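Local coordinates for protein Polyphosphate:AMP phosphotransferase (Meiothermus ruber H328, PDB 5O6M) that uses inorganic polyphosphate as phosphate donor to convert AMP to ADP and ADP to ATP, and also accepts other nucleoside mono- and diphosphates, at residues Thr162-Phe166 with Thr217-Pro223. The protein carries 1 engineered substitution. Numbering follows the deposited sequence.
Sequences TILKF and TSTEYAP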
ATOM      1  N   THR D 162       6.966 -13.316 -16.867  1.00 42.28           N
ATOM      2  CA  THR D 162       7.824 -14.490 -16.964  1.00 40.29           C
ATOM      3  C   THR D 162       8.159 -14.982 -15.561  1.00 48.49           C
ATOM      4  O   THR D 162       8.720 -14.236 -14.750  1.00 50.47           O
ATOM      5  CB  THR D 162       9.105 -14.170 -17.736  1.00 43.77           C
ATOM      6  OG1 THR D 162       8.788 -13.874 -19.102  1.00 44.71           O
ATOM      7  CG2 THR D 162      10.057 -15.342 -17.675  1.00 40.76           C
ATOM      8  N   ILE D 163       7.836 -16.242 -15.280  1.00 43.63           N
ATOM      9  CA  ILE D 163       7.901 -16.800 -13.935  1.00 41.03           C
ATOM     10  C   ILE D 163       8.976 -17.874 -13.890  1.00 48.75           C
ATOM     11  O   ILE D 163       8.943 -18.830 -14.673  1.00 50.95           O
ATOM     12  CB  ILE D 163       6.545 -17.376 -13.498  1.00 39.47           C
ATOM     13  CG1 ILE D 163       5.462 -16.301 -13.567  1.00 46.82           C
ATOM     14  CG2 ILE D 163       6.641 -17.962 -12.094  1.00 42.45           C
ATOM     15  CD1 ILE D 163       4.066 -16.829 -13.275  1.00 47.39           C
ATOM     16  N   LEU D 164       9.918 -17.722 -12.966  1.00 42.68           N
ATOM     17  CA  LEU D 164      10.903 -18.751 -12.670  1.00 42.47           C
ATOM     18  C   LEU D 164      10.800 -19.105 -11.195  1.00 46.43           C
ATOM     19  O   LEU D 164      10.855 -18.220 -10.335  1.00 51.04           O
ATOM     20  CB  LEU D 164      12.329 -18.283 -12.998  1.00 41.35           C
ATOM     21  CG  LEU D 164      12.678 -18.018 -14.463  1.00 49.11           C
ATOM     22  CD1 LEU D 164      14.159 -18.267 -14.710  1.00 40.15           C
ATOM     23  CD2 LEU D 164      11.824 -18.865 -15.387  1.00 56.48           C
ATOM     24  N   LYS D 165      10.669 -20.395 -10.904  1.00 43.24           N
ATOM     25  CA  LYS D 165      10.610 -20.876  -9.532  1.00 45.33           C
ATOM     26  C   LYS D 165      11.786 -21.808  -9.292  1.00 49.69           C
ATOM     27  O   LYS D 165      11.990 -22.770 -10.040  1.00 49.10           O
ATOM     28  CB  LYS D 165       9.277 -21.574  -9.252  1.00 47.54           C
ATOM     29  CG  LYS D 165       8.071 -20.656  -9.443  1.00 41.07           C
ATOM     30  CD  LYS D 165       6.749 -21.374  -9.216  1.00 45.95           C
ATOM     31  CE  LYS D 165       6.443 -22.388 -10.297  1.00 44.42           C
ATOM     32  NZ  LYS D 165       5.046 -22.905 -10.161  1.00 41.43           N
ATOM     33  N   PHE D 166      12.573 -21.503  -8.265  1.00 47.24           N
ATOM     34  CA  PHE D 166      13.771 -22.261  -7.930  1.00 43.38           C
ATOM     35  C   PHE D 166      13.604 -22.874  -6.550  1.00 49.43           C
ATOM     36  O   PHE D 166      13.361 -22.156  -5.573  1.00 51.27           O
ATOM     37  CB  PHE D 166      15.016 -21.367  -7.963  1.00 42.86           C
ATOM     38  CG  PHE D 166      15.346 -20.825  -9.324  1.00 43.19           C
ATOM     39  CD1 PHE D 166      15.991 -21.616 -10.262  1.00 45.59           C
ATOM     40  CD2 PHE D 166      15.018 -19.526  -9.665  1.00 41.77           C
ATOM     41  CE1 PHE D 166      16.300 -21.118 -11.520  1.00 48.75           C
ATOM     42  CE2 PHE D 166      15.322 -19.021 -10.921  1.00 46.04           C
ATOM     43  CZ  PHE D 166      15.968 -19.817 -11.849  1.00 40.74           C
ATOM     44  N   THR D 217       2.234 -27.783  -8.712  1.00 54.39           N
ATOM     45  CA  THR D 217       2.226 -26.431  -9.256  1.00 50.54           C
ATOM     46  C   THR D 217       3.257 -26.184 -10.346  1.00 52.73           C
ATOM     47  O   THR D 217       3.367 -25.045 -10.817  1.00 47.94           O
ATOM     48  CB  THR D 217       2.427 -25.402  -8.136  1.00 42.91           C
ATOM     49  OG1 THR D 217       3.718 -25.584  -7.543  1.00 48.61           O
ATOM     50  CG2 THR D 217       1.351 -25.562  -7.068  1.00 45.42           C
ATOM     51  N   SER D 218       4.022 -27.189 -10.754  1.00 51.28           N
ATOM     52  CA  SER D 218       4.931 -27.009 -11.877  1.00 50.43           C
ATOM     53  C   SER D 218       4.149 -27.131 -13.180  1.00 53.91           C
ATOM     54  O   SER D 218       3.593 -28.194 -13.477  1.00 55.94           O
ATOM     55  CB  SER D 218       6.063 -28.028 -11.834  1.00 46.04           C
ATOM     56  OG  SER D 218       7.037 -27.700 -12.805  1.00 53.90           O
ATOM     57  N   THR D 219       4.090 -26.046 -13.944  1.00 52.97           N
ATOM     58  CA  THR D 219       3.327 -26.001 -15.180  1.00 53.75           C
ATOM     59  C   THR D 219       4.208 -25.437 -16.286  1.00 49.21           C
ATOM     60  O   THR D 219       5.333 -24.995 -16.053  1.00 65.57           O
ATOM     61  CB  THR D 219       2.060 -25.152 -15.036  1.00 52.09           C
ATOM     62  OG1 THR D 219       2.425 -23.807 -14.717  1.00 51.75           O
ATOM     63  CG2 THR D 219       1.180 -25.704 -13.928  1.00 44.94           C
ATOM     64  N   GLU D 220       3.678 -25.455 -17.509  1.00 58.30           N
ATOM     65  CA  GLU D 220       4.429 -24.950 -18.652  1.00 65.85           C
ATOM     66  C   GLU D 220       4.484 -23.430 -18.672  1.00 61.05           C
ATOM     67  O   GLU D 220       5.378 -22.864 -19.310  1.00 71.97           O
ATOM     68  CB  GLU D 220       3.824 -25.466 -19.960  1.00 73.94           C
ATOM     69  CG  GLU D 220       3.047 -26.762 -19.814  1.00 77.53           C
ATOM     70  CD  GLU D 220       1.704 -26.552 -19.144  1.00 75.62           C
ATOM     71  OE1 GLU D 220       0.985 -25.614 -19.548  1.00 83.09           O
ATOM     72  OE2 GLU D 220       1.383 -27.306 -18.199  1.00 76.32           O
ATOM     73  N   TYR D 221       3.549 -22.760 -18.002  1.00 60.89           N
ATOM     74  CA  TYR D 221       3.617 -21.316 -17.847  1.00 60.26           C
ATOM     75  C   TYR D 221       4.357 -20.890 -16.585  1.00 53.24           C
ATOM     76  O   TYR D 221       4.670 -19.703 -16.449  1.00 45.15           O
ATOM     77  CB  TYR D 221       2.211 -20.705 -17.823  1.00 54.05           C
ATOM     78  CG  TYR D 221       1.289 -21.311 -16.788  1.00 56.55           C
ATOM     79  CD1 TYR D 221       1.372 -20.928 -15.455  1.00 57.62           C
ATOM     80  CD2 TYR D 221       0.312 -22.230 -17.145  1.00 54.77           C
ATOM     81  CE1 TYR D 221       0.536 -21.470 -14.499  1.00 55.01           C
ATOM     82  CE2 TYR D 221      -0.537 -22.773 -16.196  1.00 55.85           C
ATOM     83  CZ  TYR D 221      -0.417 -22.390 -14.873  1.00 60.67           C
ATOM     84  OH  TYR D 221      -1.251 -22.922 -13.915  1.00 62.81           O
ATOM     85  N   ALA D 222       4.648 -21.820 -15.670  1.00 50.56           N
ATOM     86  CA  ALA D 222       5.317 -21.496 -14.407  1.00 52.64           C
ATOM     87  C   ALA D 222       6.119 -22.702 -13.931  1.00 55.41           C
ATOM     88  O   ALA D 222       5.731 -23.399 -12.985  1.00 52.80           O
ATOM     89  CB  ALA D 222       4.303 -21.056 -13.353  1.00 51.20           C
ATOM     90  N   PRO D 223       7.259 -22.968 -14.560  1.00 50.82           N
ATOM     91  CA  PRO D 223       8.031 -24.166 -14.219  1.00 57.73           C
ATOM     92  C   PRO D 223       8.770 -24.040 -12.894  1.00 53.46           C
ATOM     93  O   PRO D 223       9.206 -22.959 -12.488  1.00 49.73           O
ATOM     94  CB  PRO D 223       9.024 -24.277 -15.381  1.00 52.17           C
ATOM     95  CG  PRO D 223       9.239 -22.854 -15.796  1.00 54.09           C
ATOM     96  CD  PRO D 223       7.890 -22.191 -15.641  1.00 48.98           C
TER
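Lys165 sets out from the strand with CG opposite its own carbonyl carbon (chi1 -60°), and a single bend at chi3 (-69°) turns the otherwise extended chain so that its ammonium group reaches into the loop 217-223. How a buried lysine can tie a turn of loop to a sheet is well illustrated here. Lys165 NZ donates a hydrogen bond of 2.8 Å to Thr217 O, approaching from above the carbonyl plane (48° out of it), and a weak one of 2.9 Å to Ala222 O. Glu153 of helix 145-158 forms a salt bridge with the same nitrogen and Tyr125 OH adds a hydrogen bond, so the buried charge is probably well compensated. Ala222 O has a second role, accepting a hydrogen bond from Thr219 N at 3.3 Å, which closes the turn from Thr219 to Ala222. Two residues earlier on the strand, Ile163 has CG2 anti to its backbone N and meets the Ala222 methyl group CB at 4.1 Å, while Pro223 CD rests 3.7 Å from Ile163 O. The main chains are joined by a weak, bent bond of 3.4 Å from Lys165 N to Pro223 O. This bond marks where the chain leaving helix 203-217 comes alongside strand 161-169 and enters strand 224-228, the strand that is outermost within this chain in the parallel 2-3-1-4-5 sheet of a P-loop kinase-like alpha/beta fold.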